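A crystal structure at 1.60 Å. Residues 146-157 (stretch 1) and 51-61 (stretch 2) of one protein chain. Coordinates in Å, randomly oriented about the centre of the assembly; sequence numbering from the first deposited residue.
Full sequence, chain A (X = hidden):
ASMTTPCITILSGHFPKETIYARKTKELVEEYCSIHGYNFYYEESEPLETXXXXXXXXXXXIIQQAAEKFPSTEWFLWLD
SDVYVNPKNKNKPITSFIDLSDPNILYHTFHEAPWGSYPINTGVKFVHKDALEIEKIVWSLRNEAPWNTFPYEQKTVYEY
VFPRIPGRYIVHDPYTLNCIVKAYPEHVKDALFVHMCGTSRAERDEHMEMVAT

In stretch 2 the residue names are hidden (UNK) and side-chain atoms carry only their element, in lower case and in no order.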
# COMPACT_ATOMS: atom_id res chain seq x y z
N PRO A 146 8.02 21.02 -1.26
CA PRO A 146 6.82 20.83 -0.46
C PRO A 146 6.52 19.36 -0.17
O PRO A 146 5.48 19.06 0.42
CB PRO A 146 5.73 21.35 -1.39
CG PRO A 146 6.22 20.97 -2.76
CD PRO A 146 7.71 21.07 -2.71
N TRP A 147 7.40 18.46 -0.59
CA TRP A 147 7.13 17.02 -0.48
C TRP A 147 7.15 16.54 0.97
O TRP A 147 6.49 15.55 1.29
CB TRP A 147 8.08 16.23 -1.39
CG TRP A 147 8.17 16.92 -2.69
CD1 TRP A 147 9.28 17.50 -3.25
CD2 TRP A 147 7.09 17.20 -3.57
NE1 TRP A 147 8.95 18.11 -4.44
CE2 TRP A 147 7.60 17.93 -4.66
CE3 TRP A 147 5.72 16.88 -3.55
CZ2 TRP A 147 6.79 18.35 -5.72
CZ3 TRP A 147 4.93 17.31 -4.60
CH2 TRP A 147 5.46 18.03 -5.67
N ASN A 148 7.87 17.26 1.82
CA ASN A 148 7.94 16.95 3.25
C ASN A 148 6.73 17.45 4.05
O ASN A 148 6.74 17.42 5.29
CB ASN A 148 9.25 17.43 3.89
CG ASN A 148 9.41 18.94 3.90
OD1 ASN A 148 8.56 19.69 3.41
ND2 ASN A 148 10.54 19.41 4.47
N THR A 149 5.69 17.91 3.33
CA THR A 149 4.45 18.33 3.97
C THR A 149 3.34 17.33 3.67
O THR A 149 3.35 16.65 2.63
CB THR A 149 4.01 19.77 3.58
OG1 THR A 149 3.60 19.82 2.20
CG2 THR A 149 5.14 20.77 3.83
N PHE A 150 2.39 17.23 4.59
CA PHE A 150 1.25 16.32 4.44
C PHE A 150 0.54 16.52 3.10
O PHE A 150 0.32 17.68 2.68
CB PHE A 150 0.29 16.58 5.60
CG PHE A 150 -0.92 15.70 5.60
CD1 PHE A 150 -0.90 14.48 6.28
CD2 PHE A 150 -2.09 16.09 4.95
CE1 PHE A 150 -2.03 13.66 6.29
CE2 PHE A 150 -3.22 15.28 4.97
CZ PHE A 150 -3.19 14.06 5.63
N PRO A 151 0.09 15.42 2.45
CA PRO A 151 0.22 13.99 2.80
C PRO A 151 1.49 13.24 2.34
O PRO A 151 1.44 12.02 2.14
CB PRO A 151 -1.02 13.36 2.13
CG PRO A 151 -1.24 14.19 0.93
CD PRO A 151 -0.81 15.61 1.28
N TYR A 152 2.62 13.93 2.18
CA TYR A 152 3.94 13.27 2.13
C TYR A 152 4.13 12.43 0.86
O TYR A 152 4.06 13.00 -0.23
CB TYR A 152 4.18 12.44 3.41
CG TYR A 152 3.87 13.20 4.67
CD1 TYR A 152 4.50 14.40 4.94
CD2 TYR A 152 2.94 12.70 5.59
CE1 TYR A 152 4.22 15.09 6.11
CE2 TYR A 152 2.65 13.40 6.76
CZ TYR A 152 3.30 14.59 7.01
OH TYR A 152 3.02 15.29 8.17
N GLU A 153 4.41 11.14 0.97
CA GLU A 153 4.64 10.32 -0.24
C GLU A 153 3.41 10.33 -1.14
O GLU A 153 3.51 10.21 -2.36
CB GLU A 153 5.02 8.87 0.14
CG GLU A 153 4.95 7.84 -1.01
CD GLU A 153 3.56 7.21 -1.16
OE1 GLU A 153 2.64 7.58 -0.40
OE2 GLU A 153 3.40 6.32 -2.04
N GLN A 154 2.24 10.49 -0.53
CA GLN A 154 1.00 10.47 -1.30
C GLN A 154 0.93 11.68 -2.23
O GLN A 154 0.54 11.58 -3.40
CB GLN A 154 -0.16 10.47 -0.32
CG GLN A 154 -1.52 10.40 -0.95
CD GLN A 154 -2.58 10.13 0.09
OE1 GLN A 154 -2.75 8.99 0.53
NE2 GLN A 154 -3.30 11.17 0.50
N LYS A 155 1.30 12.85 -1.70
CA LYS A 155 1.39 14.07 -2.49
C LYS A 155 2.53 13.98 -3.52
O LYS A 155 2.41 14.47 -4.64
CB LYS A 155 1.59 15.28 -1.57
CG LYS A 155 1.91 16.56 -2.33
CD LYS A 155 1.51 17.84 -1.58
CE LYS A 155 2.13 17.94 -0.20
NZ LYS A 155 1.66 19.23 0.42
N THR A 156 3.62 13.33 -3.13
CA THR A 156 4.78 13.25 -4.02
C THR A 156 4.45 12.38 -5.24
O THR A 156 4.78 12.73 -6.38
CB THR A 156 6.00 12.70 -3.28
OG1 THR A 156 6.20 13.51 -2.11
CG2 THR A 156 7.24 12.73 -4.20
N VAL A 157 3.81 11.25 -5.00
CA VAL A 157 3.36 10.43 -6.11
C VAL A 157 2.42 11.21 -7.03
O VAL A 157 2.62 11.27 -8.24
CB VAL A 157 2.71 9.11 -5.60
CG1 VAL A 157 1.98 8.39 -6.75
CG2 VAL A 157 3.77 8.20 -5.04
N UNK A 51 10.25 11.08 12.54
CA UNK A 51 9.25 12.14 12.34
C UNK A 51 8.12 11.68 11.42
O UNK A 51 8.32 10.82 10.55
c UNK A 51 9.90 13.42 11.78
c UNK A 51 10.79 14.17 12.77
o UNK A 51 12.63 15.25 11.68
o UNK A 51 10.82 16.45 12.05
c UNK A 51 11.46 15.38 12.12
N UNK A 52 6.94 12.26 11.61
CA UNK A 52 5.74 11.87 10.86
C UNK A 52 5.97 11.79 9.35
O UNK A 52 5.61 10.80 8.71
c UNK A 52 3.27 12.46 10.46
o UNK A 52 1.60 13.23 11.96
o UNK A 52 1.77 14.27 10.02
c UNK A 52 4.57 12.81 11.18
c UNK A 52 2.13 13.39 10.84
N UNK A 53 6.57 12.83 8.77
CA UNK A 53 6.80 12.82 7.31
C UNK A 53 7.68 11.64 6.89
O UNK A 53 7.37 10.94 5.91
c UNK A 53 9.97 14.31 6.47
c UNK A 53 7.40 14.15 6.82
n UNK A 53 9.22 14.64 8.50
n UNK A 53 11.01 14.57 7.32
c UNK A 53 10.54 14.77 8.54
c UNK A 53 8.83 14.35 7.20
N UNK A 54 8.75 11.41 7.65
CA UNK A 54 9.72 10.39 7.30
C UNK A 54 9.11 8.99 7.42
O UNK A 54 9.39 8.09 6.62
c UNK A 54 10.98 10.53 8.17
N UNK A 55 8.23 8.83 8.42
CA UNK A 55 7.50 7.58 8.60
C UNK A 55 6.63 7.26 7.40
O UNK A 55 6.61 6.12 6.93
c UNK A 55 8.35 6.32 11.36
c UNK A 55 6.54 7.76 12.39
c UNK A 55 6.67 7.61 9.90
c UNK A 55 7.48 7.58 11.20
N UNK A 56 5.92 8.27 6.89
CA UNK A 56 5.06 8.05 5.74
C UNK A 56 5.88 7.67 4.50
O UNK A 56 5.51 6.77 3.74
n UNK A 56 3.36 9.06 3.10
c UNK A 56 4.21 9.28 5.46
c UNK A 56 3.13 9.02 4.46
c UNK A 56 2.23 8.78 2.47
n UNK A 56 1.29 8.53 3.37
c UNK A 56 1.83 8.68 4.63
N UNK A 57 7.02 8.35 4.31
CA UNK A 57 7.86 8.11 3.14
C UNK A 57 8.55 6.76 3.17
O UNK A 57 9.04 6.29 2.15
c UNK A 57 8.63 10.41 0.83
c UNK A 57 8.24 11.52 0.09
c UNK A 57 7.73 12.64 0.73
c UNK A 57 8.92 9.19 3.01
c UNK A 57 8.48 10.40 2.23
c UNK A 57 7.97 11.52 2.87
c UNK A 57 7.58 12.65 2.13
N UNK A 58 8.61 6.14 4.36
CA UNK A 58 9.40 4.91 4.51
C UNK A 58 9.03 3.79 3.52
O UNK A 58 9.89 2.99 3.15
n UNK A 58 13.68 1.14 8.66
n UNK A 58 11.45 0.74 8.96
n UNK A 58 12.13 2.67 7.91
c UNK A 58 10.78 3.19 7.68
c UNK A 58 9.39 4.39 5.95
c UNK A 58 12.41 1.51 8.50
c UNK A 58 10.55 3.44 6.21
N UNK A 59 7.76 3.73 3.09
CA UNK A 59 7.34 2.75 2.08
C UNK A 59 8.22 2.77 0.81
O UNK A 59 8.45 1.73 0.18
c UNK A 59 5.89 2.96 1.72
n UNK A 59 3.72 4.97 2.41
c UNK A 59 4.11 4.57 1.06
n UNK A 59 1.47 4.67 2.04
c UNK A 59 2.47 5.02 2.85
n UNK A 59 2.22 5.40 4.10
c UNK A 59 5.62 4.28 1.05
N UNK A 60 8.71 3.96 0.43
CA UNK A 60 9.52 4.10 -0.78
C UNK A 60 10.98 3.69 -0.55
O UNK A 60 11.77 3.57 -1.50
o UNK A 60 8.11 5.83 -1.69
c UNK A 60 9.44 5.53 -1.32
N UNK A 61 11.34 3.49 0.72
CA UNK A 61 12.61 2.89 1.09
C UNK A 61 12.45 1.36 1.19
O UNK A 61 13.30 0.60 0.70
c UNK A 61 14.29 0.07 5.38
c UNK A 61 14.62 1.88 3.83
c UNK A 61 14.44 2.94 2.89
c UNK A 61 13.12 3.49 2.40
c UNK A 61 16.55 0.73 4.83
c UNK A 61 16.01 1.70 3.98
c UNK A 61 15.68 3.37 2.54
c UNK A 61 15.68 -0.08 5.51
n UNK A 61 16.64 2.63 3.20
c UNK A 61 13.75 1.02 4.52
O HOH W 1 -0.77 7.37 2.01

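Position 51 carries three carbons in a row, the third holding two oxygens. It touches nothing on stretch 1. This is Glu51, the N-cap of the helix that follows.

Position 52 has the same make-up, three carbons ending in two oxygens. One oxygen meets the edge of the Tyr152 ring, 2.5 Å from Tyr152 OH. This is Glu52. Tyr152 OH donates a very short hydrogen bond to Glu52 OE2.

Position 53 has one carbon, then a five-membered ring of three carbons and two nitrogens. Its CA lies over a face of the Tyr152 ring, a CH-pi contact, and its CB is 3.7 Å from Asn148 O. It is His53.

Position 54 has a single carbon, pointing away from stretch 1. It is Ala54.

Position 55 has four carbons, forked at the second, and reaches nothing on stretch 1. It is Leu55.

Position 56 again has one carbon and a five-membered ring with two nitrogens. Its CB points toward stretch 1, and the ring lies near Pro151, Tyr152, Glu153 and Gln154. It is His56. Pro151 O sits over one ring face, and Glu153 OE1 is at the edge, 3.1 Å from His56 CE1. A water joins His56 NE2 (2.7 Å) to Gln154 OE1 (3.0 Å).

Position 57 has one carbon and a ring of six carbons, with no oxygen. The ring touches Trp147, Tyr152, Glu153 and Thr156. It is Phe57. Phe57 CE2 is 3.6 Å from Tyr152 CB. Glu153 CB makes a CH-pi contact over the ring face. Trp147 O and Thr156 OG1 lie at the ring edge.

Position 58 has three carbons, a nitrogen, then a carbon with two more nitrogens. It points away. It is Arg58, hydrogen-bonded elsewhere in the structure.

Position 59 has the same make-up but points toward stretch 1, near the Glu153 carboxylate. It is Arg59. Its NE donates to His56 O. The salt bridge from Glu153 OE1 to Arg59 NH1 is long, 4.0 Å, and no N-H points at the oxygen.

Position 60 has one carbon and one oxygen, near Glu153. It is Ser60, with OG 3.8 Å from Glu153 CG.

Position 61 has one carbon, then fused five- and six-membered rings with one nitrogen. It is out of reach of stretch 1. It is Trp61.

The contact centres on Tyr152 and Glu153. Tyr152 packs its ring against His53 and ties its hydroxyl to Glu52. Glu153 fits as a knob among His56, Phe57, Arg59 and Ser60. The two stretches bury 558 Å² between them, both sides summed; one direct hydrogen bond and a long salt bridge add polar links.

Stretch 2 (51-61) EEHALHFRRSW
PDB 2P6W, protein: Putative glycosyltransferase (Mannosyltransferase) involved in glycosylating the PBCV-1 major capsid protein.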